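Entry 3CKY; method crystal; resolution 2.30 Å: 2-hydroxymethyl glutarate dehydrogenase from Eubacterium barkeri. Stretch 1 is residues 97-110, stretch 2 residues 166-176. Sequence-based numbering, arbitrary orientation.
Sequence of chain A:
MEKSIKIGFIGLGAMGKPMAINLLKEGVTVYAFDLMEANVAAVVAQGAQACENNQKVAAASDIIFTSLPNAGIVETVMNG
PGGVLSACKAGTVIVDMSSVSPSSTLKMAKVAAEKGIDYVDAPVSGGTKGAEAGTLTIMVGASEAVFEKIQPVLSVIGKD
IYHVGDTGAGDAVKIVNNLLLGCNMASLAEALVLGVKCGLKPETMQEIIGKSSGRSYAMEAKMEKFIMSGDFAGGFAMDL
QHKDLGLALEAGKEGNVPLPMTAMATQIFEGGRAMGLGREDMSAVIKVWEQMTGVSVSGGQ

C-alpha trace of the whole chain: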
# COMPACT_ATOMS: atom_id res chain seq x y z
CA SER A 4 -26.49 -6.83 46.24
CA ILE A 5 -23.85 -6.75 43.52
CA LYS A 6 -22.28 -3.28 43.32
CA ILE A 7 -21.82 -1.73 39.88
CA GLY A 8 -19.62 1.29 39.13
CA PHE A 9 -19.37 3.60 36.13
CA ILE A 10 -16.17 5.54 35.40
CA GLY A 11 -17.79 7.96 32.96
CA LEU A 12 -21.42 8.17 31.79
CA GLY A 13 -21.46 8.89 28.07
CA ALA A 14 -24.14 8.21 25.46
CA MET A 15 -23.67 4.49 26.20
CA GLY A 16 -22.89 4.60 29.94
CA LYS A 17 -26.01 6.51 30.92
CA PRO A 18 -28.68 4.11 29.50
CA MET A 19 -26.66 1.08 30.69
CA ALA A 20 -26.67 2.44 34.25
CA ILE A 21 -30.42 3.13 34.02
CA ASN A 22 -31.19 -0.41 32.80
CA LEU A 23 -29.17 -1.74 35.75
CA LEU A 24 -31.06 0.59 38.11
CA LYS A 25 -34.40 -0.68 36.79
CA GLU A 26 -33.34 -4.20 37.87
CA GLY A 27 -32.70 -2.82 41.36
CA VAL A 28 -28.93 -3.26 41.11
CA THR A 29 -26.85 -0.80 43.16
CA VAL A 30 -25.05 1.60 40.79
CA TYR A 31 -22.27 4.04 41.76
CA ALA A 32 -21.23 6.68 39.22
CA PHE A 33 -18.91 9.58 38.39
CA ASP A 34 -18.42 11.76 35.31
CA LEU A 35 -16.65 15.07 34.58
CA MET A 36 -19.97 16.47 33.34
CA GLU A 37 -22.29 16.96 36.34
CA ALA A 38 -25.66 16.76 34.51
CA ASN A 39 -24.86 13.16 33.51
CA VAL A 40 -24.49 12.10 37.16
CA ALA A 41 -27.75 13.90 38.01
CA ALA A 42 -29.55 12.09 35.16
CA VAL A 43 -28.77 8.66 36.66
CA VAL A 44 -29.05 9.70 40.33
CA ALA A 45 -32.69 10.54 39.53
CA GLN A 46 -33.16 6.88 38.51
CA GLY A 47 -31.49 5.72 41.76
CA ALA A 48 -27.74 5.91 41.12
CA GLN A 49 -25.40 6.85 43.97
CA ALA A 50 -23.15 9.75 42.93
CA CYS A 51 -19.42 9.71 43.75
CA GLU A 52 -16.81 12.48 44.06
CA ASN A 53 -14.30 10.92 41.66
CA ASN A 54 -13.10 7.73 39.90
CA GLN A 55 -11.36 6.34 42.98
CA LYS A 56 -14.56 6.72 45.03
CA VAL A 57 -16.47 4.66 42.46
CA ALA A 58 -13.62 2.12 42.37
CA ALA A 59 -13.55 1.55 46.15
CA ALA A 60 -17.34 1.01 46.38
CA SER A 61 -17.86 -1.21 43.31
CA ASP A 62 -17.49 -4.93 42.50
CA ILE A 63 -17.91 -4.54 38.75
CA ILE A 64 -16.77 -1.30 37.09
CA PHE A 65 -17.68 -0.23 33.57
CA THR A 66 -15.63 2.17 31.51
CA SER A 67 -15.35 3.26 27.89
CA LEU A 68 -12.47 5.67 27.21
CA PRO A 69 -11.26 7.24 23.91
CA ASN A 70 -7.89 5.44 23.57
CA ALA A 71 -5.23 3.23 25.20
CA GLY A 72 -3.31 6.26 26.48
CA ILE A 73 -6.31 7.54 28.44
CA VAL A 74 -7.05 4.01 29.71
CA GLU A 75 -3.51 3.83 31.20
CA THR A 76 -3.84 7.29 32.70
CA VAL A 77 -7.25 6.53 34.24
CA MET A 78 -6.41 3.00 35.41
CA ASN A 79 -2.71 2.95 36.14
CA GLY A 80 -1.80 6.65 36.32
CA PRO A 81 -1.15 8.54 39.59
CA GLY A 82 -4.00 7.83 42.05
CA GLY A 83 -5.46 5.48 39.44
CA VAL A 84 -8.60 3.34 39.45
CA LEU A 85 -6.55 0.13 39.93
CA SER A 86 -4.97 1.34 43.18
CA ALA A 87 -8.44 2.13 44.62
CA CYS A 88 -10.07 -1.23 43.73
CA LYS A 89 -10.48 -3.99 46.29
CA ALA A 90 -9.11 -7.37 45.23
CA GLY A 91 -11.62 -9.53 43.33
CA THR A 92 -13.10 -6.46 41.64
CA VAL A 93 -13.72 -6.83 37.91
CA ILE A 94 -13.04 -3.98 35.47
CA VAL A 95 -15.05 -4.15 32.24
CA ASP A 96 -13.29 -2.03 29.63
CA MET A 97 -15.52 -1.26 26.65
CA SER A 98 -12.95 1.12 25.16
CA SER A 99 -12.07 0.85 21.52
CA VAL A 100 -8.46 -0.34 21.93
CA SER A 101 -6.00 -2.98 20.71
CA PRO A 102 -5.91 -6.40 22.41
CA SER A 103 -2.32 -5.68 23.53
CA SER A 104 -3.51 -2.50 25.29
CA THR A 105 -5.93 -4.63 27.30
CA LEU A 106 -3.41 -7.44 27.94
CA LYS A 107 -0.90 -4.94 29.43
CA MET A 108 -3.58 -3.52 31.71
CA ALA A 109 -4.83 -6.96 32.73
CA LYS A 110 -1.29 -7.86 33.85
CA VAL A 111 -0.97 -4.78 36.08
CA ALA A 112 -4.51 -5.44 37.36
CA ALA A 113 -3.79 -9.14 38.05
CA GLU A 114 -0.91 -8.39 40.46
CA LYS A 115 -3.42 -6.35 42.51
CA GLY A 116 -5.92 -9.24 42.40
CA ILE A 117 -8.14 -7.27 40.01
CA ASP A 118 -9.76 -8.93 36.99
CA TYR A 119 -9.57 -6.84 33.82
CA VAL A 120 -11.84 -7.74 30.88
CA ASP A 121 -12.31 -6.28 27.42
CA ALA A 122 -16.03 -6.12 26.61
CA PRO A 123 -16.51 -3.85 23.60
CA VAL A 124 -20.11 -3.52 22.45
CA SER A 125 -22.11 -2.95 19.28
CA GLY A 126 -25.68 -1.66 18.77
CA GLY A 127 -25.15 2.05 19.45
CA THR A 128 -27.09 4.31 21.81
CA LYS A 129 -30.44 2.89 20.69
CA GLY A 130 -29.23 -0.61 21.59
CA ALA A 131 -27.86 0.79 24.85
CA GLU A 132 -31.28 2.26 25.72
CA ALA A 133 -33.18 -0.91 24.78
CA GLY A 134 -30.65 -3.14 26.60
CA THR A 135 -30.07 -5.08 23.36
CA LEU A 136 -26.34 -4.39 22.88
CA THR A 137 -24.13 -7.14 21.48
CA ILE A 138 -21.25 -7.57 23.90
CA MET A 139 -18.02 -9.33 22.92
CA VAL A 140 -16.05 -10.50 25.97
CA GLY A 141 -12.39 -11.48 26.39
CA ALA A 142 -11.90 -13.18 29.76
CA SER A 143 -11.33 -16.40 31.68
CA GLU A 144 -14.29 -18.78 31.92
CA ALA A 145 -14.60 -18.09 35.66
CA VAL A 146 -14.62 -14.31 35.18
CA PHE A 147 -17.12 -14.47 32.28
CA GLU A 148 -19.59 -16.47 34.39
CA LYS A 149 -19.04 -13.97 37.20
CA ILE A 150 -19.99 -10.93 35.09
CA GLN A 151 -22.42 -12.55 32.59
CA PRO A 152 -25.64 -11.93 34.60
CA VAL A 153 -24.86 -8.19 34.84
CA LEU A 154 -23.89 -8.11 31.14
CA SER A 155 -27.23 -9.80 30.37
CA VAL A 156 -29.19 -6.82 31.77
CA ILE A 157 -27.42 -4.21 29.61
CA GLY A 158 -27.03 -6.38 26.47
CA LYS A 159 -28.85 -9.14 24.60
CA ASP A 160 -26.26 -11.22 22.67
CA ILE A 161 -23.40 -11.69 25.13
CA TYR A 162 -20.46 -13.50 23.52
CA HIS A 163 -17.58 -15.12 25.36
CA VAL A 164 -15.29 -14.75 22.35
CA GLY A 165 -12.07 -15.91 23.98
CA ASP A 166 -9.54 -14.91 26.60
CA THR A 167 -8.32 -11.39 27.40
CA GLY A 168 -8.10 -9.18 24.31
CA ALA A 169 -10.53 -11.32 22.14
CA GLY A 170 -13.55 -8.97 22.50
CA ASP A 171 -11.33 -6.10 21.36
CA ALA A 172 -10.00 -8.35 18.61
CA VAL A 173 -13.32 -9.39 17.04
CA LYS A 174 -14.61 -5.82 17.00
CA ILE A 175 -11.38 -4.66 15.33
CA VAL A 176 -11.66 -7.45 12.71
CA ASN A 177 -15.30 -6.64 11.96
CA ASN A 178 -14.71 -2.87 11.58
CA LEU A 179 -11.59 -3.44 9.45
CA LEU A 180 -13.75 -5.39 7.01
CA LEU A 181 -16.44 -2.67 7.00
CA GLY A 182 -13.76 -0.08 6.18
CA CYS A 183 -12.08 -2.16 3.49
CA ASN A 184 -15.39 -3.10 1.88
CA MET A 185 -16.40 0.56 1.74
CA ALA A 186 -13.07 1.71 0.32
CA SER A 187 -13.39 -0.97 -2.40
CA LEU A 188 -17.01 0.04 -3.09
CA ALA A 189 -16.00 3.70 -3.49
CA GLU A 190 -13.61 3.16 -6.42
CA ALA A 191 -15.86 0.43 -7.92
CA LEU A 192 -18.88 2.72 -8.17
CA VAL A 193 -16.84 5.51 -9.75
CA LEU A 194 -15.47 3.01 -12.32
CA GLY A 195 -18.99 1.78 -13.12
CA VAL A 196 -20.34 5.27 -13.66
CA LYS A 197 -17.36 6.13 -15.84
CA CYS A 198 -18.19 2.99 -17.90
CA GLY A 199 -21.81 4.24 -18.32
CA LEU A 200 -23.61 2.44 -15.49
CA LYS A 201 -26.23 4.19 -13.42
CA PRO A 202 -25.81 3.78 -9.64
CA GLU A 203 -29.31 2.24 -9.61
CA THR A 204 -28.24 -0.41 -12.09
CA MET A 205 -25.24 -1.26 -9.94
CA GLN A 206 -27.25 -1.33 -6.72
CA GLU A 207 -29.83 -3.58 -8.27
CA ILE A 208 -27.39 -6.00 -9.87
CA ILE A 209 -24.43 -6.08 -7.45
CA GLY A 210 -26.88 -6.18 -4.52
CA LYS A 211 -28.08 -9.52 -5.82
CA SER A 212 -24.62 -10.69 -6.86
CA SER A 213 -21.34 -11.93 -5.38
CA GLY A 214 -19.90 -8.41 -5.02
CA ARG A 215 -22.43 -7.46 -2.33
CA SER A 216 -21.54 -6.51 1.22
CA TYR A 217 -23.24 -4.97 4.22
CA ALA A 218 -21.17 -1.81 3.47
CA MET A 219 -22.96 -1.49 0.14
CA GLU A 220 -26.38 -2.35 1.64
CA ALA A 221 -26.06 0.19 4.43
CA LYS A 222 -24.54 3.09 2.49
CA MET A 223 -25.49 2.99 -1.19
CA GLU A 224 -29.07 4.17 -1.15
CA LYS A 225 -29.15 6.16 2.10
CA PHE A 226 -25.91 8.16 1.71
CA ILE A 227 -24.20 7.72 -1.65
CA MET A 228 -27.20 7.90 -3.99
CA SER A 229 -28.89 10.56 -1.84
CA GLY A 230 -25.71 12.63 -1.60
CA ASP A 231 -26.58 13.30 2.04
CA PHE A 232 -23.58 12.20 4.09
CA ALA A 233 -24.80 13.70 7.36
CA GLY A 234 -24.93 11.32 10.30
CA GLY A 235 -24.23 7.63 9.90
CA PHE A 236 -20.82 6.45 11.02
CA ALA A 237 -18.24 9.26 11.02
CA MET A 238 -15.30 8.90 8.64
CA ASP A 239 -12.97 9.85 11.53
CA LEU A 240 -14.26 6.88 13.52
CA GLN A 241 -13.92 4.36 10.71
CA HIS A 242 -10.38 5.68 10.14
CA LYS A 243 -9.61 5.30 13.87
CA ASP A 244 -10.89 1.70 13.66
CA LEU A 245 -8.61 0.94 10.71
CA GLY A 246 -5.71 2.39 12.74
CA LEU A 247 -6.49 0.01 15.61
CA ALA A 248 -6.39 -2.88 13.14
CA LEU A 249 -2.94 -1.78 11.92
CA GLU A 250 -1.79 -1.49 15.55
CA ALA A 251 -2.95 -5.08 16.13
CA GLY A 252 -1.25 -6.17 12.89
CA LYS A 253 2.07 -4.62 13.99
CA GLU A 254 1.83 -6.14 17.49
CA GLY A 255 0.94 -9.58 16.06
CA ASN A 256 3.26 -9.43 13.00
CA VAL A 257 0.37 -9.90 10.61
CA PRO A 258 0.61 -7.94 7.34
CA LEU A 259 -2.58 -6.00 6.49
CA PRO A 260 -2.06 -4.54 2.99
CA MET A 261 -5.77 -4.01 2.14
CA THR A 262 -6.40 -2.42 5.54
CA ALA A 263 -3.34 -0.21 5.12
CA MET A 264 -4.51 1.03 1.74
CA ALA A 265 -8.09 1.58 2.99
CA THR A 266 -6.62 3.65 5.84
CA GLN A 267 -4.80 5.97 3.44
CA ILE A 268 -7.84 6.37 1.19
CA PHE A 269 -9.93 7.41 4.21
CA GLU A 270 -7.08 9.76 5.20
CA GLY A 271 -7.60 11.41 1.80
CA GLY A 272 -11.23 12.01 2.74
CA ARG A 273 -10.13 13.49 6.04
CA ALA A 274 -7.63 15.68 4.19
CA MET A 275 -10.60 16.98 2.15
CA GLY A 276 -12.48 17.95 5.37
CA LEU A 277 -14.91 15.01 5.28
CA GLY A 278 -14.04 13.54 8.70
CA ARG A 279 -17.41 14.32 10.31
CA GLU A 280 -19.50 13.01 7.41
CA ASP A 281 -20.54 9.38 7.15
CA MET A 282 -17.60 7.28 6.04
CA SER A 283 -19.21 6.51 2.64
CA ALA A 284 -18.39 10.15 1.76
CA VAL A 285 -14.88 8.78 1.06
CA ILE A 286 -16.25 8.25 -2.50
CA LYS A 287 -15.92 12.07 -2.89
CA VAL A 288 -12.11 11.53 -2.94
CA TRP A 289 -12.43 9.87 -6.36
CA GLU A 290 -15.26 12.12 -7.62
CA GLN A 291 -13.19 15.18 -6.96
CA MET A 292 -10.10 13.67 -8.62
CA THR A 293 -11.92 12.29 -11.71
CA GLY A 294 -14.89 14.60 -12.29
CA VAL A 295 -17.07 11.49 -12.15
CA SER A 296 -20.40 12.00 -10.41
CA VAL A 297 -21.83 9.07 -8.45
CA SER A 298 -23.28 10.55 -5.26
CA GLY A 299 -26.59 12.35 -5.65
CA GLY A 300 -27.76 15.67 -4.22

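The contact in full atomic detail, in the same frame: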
# COMPACT_ATOMS: atom_id res chain seq x y z
N MET A 97 -14.81 -1.23 27.91
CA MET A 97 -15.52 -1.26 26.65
C MET A 97 -14.87 -0.31 25.64
O MET A 97 -15.41 -0.08 24.56
CB MET A 97 -16.98 -0.87 26.86
CG MET A 97 -17.69 -1.73 27.88
SD MET A 97 -19.37 -1.18 28.17
CE MET A 97 -19.07 0.20 29.30
N SER A 98 -13.70 0.22 26.01
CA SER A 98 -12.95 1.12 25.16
C SER A 98 -12.54 0.47 23.86
O SER A 98 -12.22 -0.72 23.80
CB SER A 98 -11.68 1.62 25.87
OG SER A 98 -11.98 2.21 27.11
N SER A 99 -12.52 1.29 22.82
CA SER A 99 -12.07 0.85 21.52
C SER A 99 -10.52 0.88 21.46
O SER A 99 -9.92 1.87 21.06
CB SER A 99 -12.70 1.71 20.44
OG SER A 99 -12.30 1.25 19.18
N VAL A 100 -9.91 -0.24 21.82
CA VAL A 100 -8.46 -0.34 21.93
C VAL A 100 -7.93 -1.67 21.38
O VAL A 100 -8.69 -2.59 21.13
CB VAL A 100 -8.00 -0.18 23.41
CG1 VAL A 100 -8.35 1.21 23.94
CG2 VAL A 100 -8.58 -1.28 24.29
N SER A 101 -6.62 -1.74 21.17
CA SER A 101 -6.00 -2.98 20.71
C SER A 101 -6.00 -4.03 21.82
O SER A 101 -5.98 -3.68 23.00
CB SER A 101 -4.56 -2.72 20.26
OG SER A 101 -3.78 -2.32 21.38
N PRO A 102 -6.05 -5.33 21.43
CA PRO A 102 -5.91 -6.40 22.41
C PRO A 102 -4.70 -6.23 23.33
O PRO A 102 -4.82 -6.45 24.54
CB PRO A 102 -5.75 -7.65 21.53
CG PRO A 102 -6.42 -7.32 20.25
CD PRO A 102 -6.25 -5.84 20.06
N SER A 103 -3.56 -5.84 22.76
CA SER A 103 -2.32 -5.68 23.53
C SER A 103 -2.48 -4.64 24.63
O SER A 103 -2.00 -4.84 25.74
CB SER A 103 -1.17 -5.28 22.60
OG SER A 103 -1.39 -3.98 22.09
N SER A 104 -3.14 -3.53 24.30
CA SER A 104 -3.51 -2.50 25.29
C SER A 104 -4.18 -3.12 26.51
O SER A 104 -3.82 -2.83 27.65
CB SER A 104 -4.45 -1.46 24.65
OG SER A 104 -5.29 -0.83 25.61
N THR A 105 -5.18 -3.97 26.24
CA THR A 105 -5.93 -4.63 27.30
C THR A 105 -5.10 -5.69 28.04
O THR A 105 -5.23 -5.83 29.26
CB THR A 105 -7.23 -5.25 26.74
OG1 THR A 105 -8.09 -4.19 26.27
CG2 THR A 105 -7.97 -6.05 27.79
N LEU A 106 -4.27 -6.43 27.31
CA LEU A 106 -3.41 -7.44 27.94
C LEU A 106 -2.43 -6.80 28.93
O LEU A 106 -2.24 -7.33 30.03
CB LEU A 106 -2.62 -8.25 26.90
CG LEU A 106 -3.21 -9.52 26.28
CD1 LEU A 106 -4.24 -10.16 27.19
CD2 LEU A 106 -3.79 -9.26 24.90
N LYS A 107 -1.80 -5.69 28.54
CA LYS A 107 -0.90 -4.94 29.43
C LYS A 107 -1.63 -4.59 30.72
O LYS A 107 -1.13 -4.86 31.82
CB LYS A 107 -0.40 -3.65 28.76
CG LYS A 107 0.93 -3.77 28.05
CD LYS A 107 1.52 -2.41 27.64
CE LYS A 107 1.31 -2.06 26.15
NZ LYS A 107 -0.03 -1.47 25.84
N MET A 108 -2.81 -4.00 30.57
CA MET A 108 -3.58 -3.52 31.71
C MET A 108 -4.04 -4.67 32.59
O MET A 108 -4.02 -4.55 33.81
CB MET A 108 -4.78 -2.69 31.23
CG MET A 108 -5.18 -1.60 32.22
SD MET A 108 -4.24 -0.06 32.08
CE MET A 108 -2.58 -0.59 31.64
N ALA A 109 -4.42 -5.78 31.98
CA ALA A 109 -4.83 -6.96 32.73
C ALA A 109 -3.69 -7.51 33.59
O ALA A 109 -3.94 -8.02 34.69
CB ALA A 109 -5.36 -8.04 31.79
N LYS A 110 -2.46 -7.41 33.09
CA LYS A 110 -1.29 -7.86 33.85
C LYS A 110 -1.03 -7.00 35.08
O LYS A 110 -0.75 -7.54 36.15
CB LYS A 110 -0.04 -7.91 32.97
CG LYS A 110 0.12 -9.22 32.21
CD LYS A 110 0.88 -10.25 33.03
CE LYS A 110 2.38 -10.02 32.98
NZ LYS A 110 3.13 -11.11 33.67
N ASP A 166 -10.19 -15.46 25.42
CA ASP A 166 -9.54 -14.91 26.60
C ASP A 166 -9.26 -13.42 26.41
O ASP A 166 -9.67 -12.82 25.41
CB ASP A 166 -8.26 -15.68 26.93
CG ASP A 166 -8.08 -15.89 28.43
OD1 ASP A 166 -8.29 -14.93 29.21
OD2 ASP A 166 -7.72 -17.02 28.82
N THR A 167 -8.59 -12.82 27.39
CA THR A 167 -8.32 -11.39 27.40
C THR A 167 -7.82 -10.87 26.04
O THR A 167 -6.93 -11.45 25.42
CB THR A 167 -7.29 -11.06 28.49
OG1 THR A 167 -7.76 -11.61 29.73
CG2 THR A 167 -7.09 -9.54 28.64
N GLY A 168 -8.44 -9.78 25.59
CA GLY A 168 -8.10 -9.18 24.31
C GLY A 168 -8.94 -9.66 23.12
O GLY A 168 -8.89 -9.00 22.07
N ALA A 169 -9.74 -10.74 23.26
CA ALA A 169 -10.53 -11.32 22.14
C ALA A 169 -11.78 -10.51 21.76
O ALA A 169 -12.14 -10.47 20.57
CB ALA A 169 -10.92 -12.77 22.43
N GLY A 170 -12.44 -9.90 22.75
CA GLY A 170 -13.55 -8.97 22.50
C GLY A 170 -13.08 -7.79 21.67
O GLY A 170 -13.69 -7.45 20.65
N ASP A 171 -11.98 -7.17 22.11
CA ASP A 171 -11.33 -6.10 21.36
C ASP A 171 -10.98 -6.55 19.94
O ASP A 171 -11.22 -5.83 18.96
CB ASP A 171 -10.04 -5.65 22.04
CG ASP A 171 -10.28 -4.94 23.34
OD1 ASP A 171 -11.34 -4.31 23.50
OD2 ASP A 171 -9.40 -5.03 24.21
N ALA A 172 -10.43 -7.76 19.86
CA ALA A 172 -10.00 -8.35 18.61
C ALA A 172 -11.11 -8.50 17.57
O ALA A 172 -10.90 -8.16 16.39
CB ALA A 172 -9.35 -9.73 18.88
N VAL A 173 -12.27 -9.02 17.99
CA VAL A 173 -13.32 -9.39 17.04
C VAL A 173 -13.98 -8.13 16.50
O VAL A 173 -14.31 -8.05 15.32
CB VAL A 173 -14.37 -10.40 17.65
CG1 VAL A 173 -15.32 -9.72 18.64
CG2 VAL A 173 -15.12 -11.13 16.52
N LYS A 174 -14.13 -7.15 17.38
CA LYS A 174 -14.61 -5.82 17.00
C LYS A 174 -13.67 -5.20 15.95
O LYS A 174 -14.11 -4.78 14.91
CB LYS A 174 -14.68 -4.94 18.26
CG LYS A 174 -15.15 -3.52 18.05
CD LYS A 174 -16.61 -3.35 18.38
CE LYS A 174 -17.13 -1.92 18.04
NZ LYS A 174 -18.64 -1.87 18.07
N ILE A 175 -12.38 -5.19 16.25
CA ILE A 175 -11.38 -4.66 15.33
C ILE A 175 -11.44 -5.35 13.94
O ILE A 175 -11.37 -4.67 12.90
CB ILE A 175 -9.97 -4.79 15.94
CG1 ILE A 175 -9.78 -3.75 17.04
CG2 ILE A 175 -8.92 -4.67 14.88
CD1 ILE A 175 -8.57 -3.97 17.93
N VAL A 176 -11.60 -6.67 13.95
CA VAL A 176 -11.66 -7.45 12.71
C VAL A 176 -12.94 -7.15 11.93
O VAL A 176 -12.90 -7.03 10.69
CB VAL A 176 -11.55 -8.96 12.97
CG1 VAL A 176 -11.85 -9.73 11.70
CG2 VAL A 176 -10.14 -9.31 13.50
O HOH W 1 -11.63 -2.79 25.50
O HOH W 2 -11.56 -3.00 20.10

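Two helices start close together and run away from each other: helix 102-110 and helix 169-176 are nearly antiparallel, at 170°, with axes 8.9 Å apart at closest approach. The contact centers on the N-terminal ends of the helices and the loops leading into them, with Ala109 and Ile175 reaching in from farther along, and it buries 426 Å² in all.

Along stretch 1, the CA-to-CB bond of Ser98 points away, and its backbone O makes the contact. Ser98 O lies 2.7 Å from the O of water 1, which is also 2.5 Å from Asp171 OD1, so the water links carbonyl and carboxylate. Val100 likewise points its CA-to-CB bond away, yet its carbonyl is well used: water 2 has its O 3.1 Å from Val100 O and 3.1 Å from Asp171 O, donating to both. The same Val100 O packs 3.5 Å from Ile175 CD1, while Val100 CG2 comes 3.8 Å from Asp171 OD2, giving the carboxylate an apolar neighbor.

Ser101 is the N-cap residue of its helix, and its CA rests 3.9 Å from Ile175 CD1. Pro102 follows in the first turn, where a proline costs no backbone hydrogen bond within the helix. Its ring is a compact apolar wedge: Pro102 CD meets Ile175 CD1 at 3.7 Å, CG meets Ala172 CB at 4.0 Å, and CB approaches Gly168 O at 3.5 Å. Ala172, small and set sideways, leaves space for the ring, and Ile175 reaches it with its terminal methyl.

This is also where the backbones come closest, Pro102 CA to Gly168 CA at 4.0 Å. Glycine is doubly required there. An ideal CB on Gly168 would lie 3.0 Å from Leu106 CD2, a clash, and at phi/psi 93/-12 it would jam against the preceding carbonyl. The same residue serves the type II turn from Asp166 to Ala169 and occupies the N-cap position of the second helix.

One helical turn on, Thr105 points toward stretch 2 and supplies the one direct hydrogen bond across the contact, from Thr105 OG1 to Asp171 OD2 at 2.6 Å. Asp171, also pointing toward its partner, thus spends one carboxylate oxygen on the threonine and the other on water 1. Thr105 CG2 turns to apolar work, 3.7 Å from Thr167 CG2.

Thr167 CG2 also meets Leu106 and Ala109. Leu106, exposed and set sideways, brings its end inward so that Leu106 CD1 lies 3.3 Å from Thr167 CG2, and Ala109 CB adds a contact to Thr167 CG2 at 3.9 Å. The rule is economical: a buried polar pair, an apolar wedge, and glycine where the backbones come nearest.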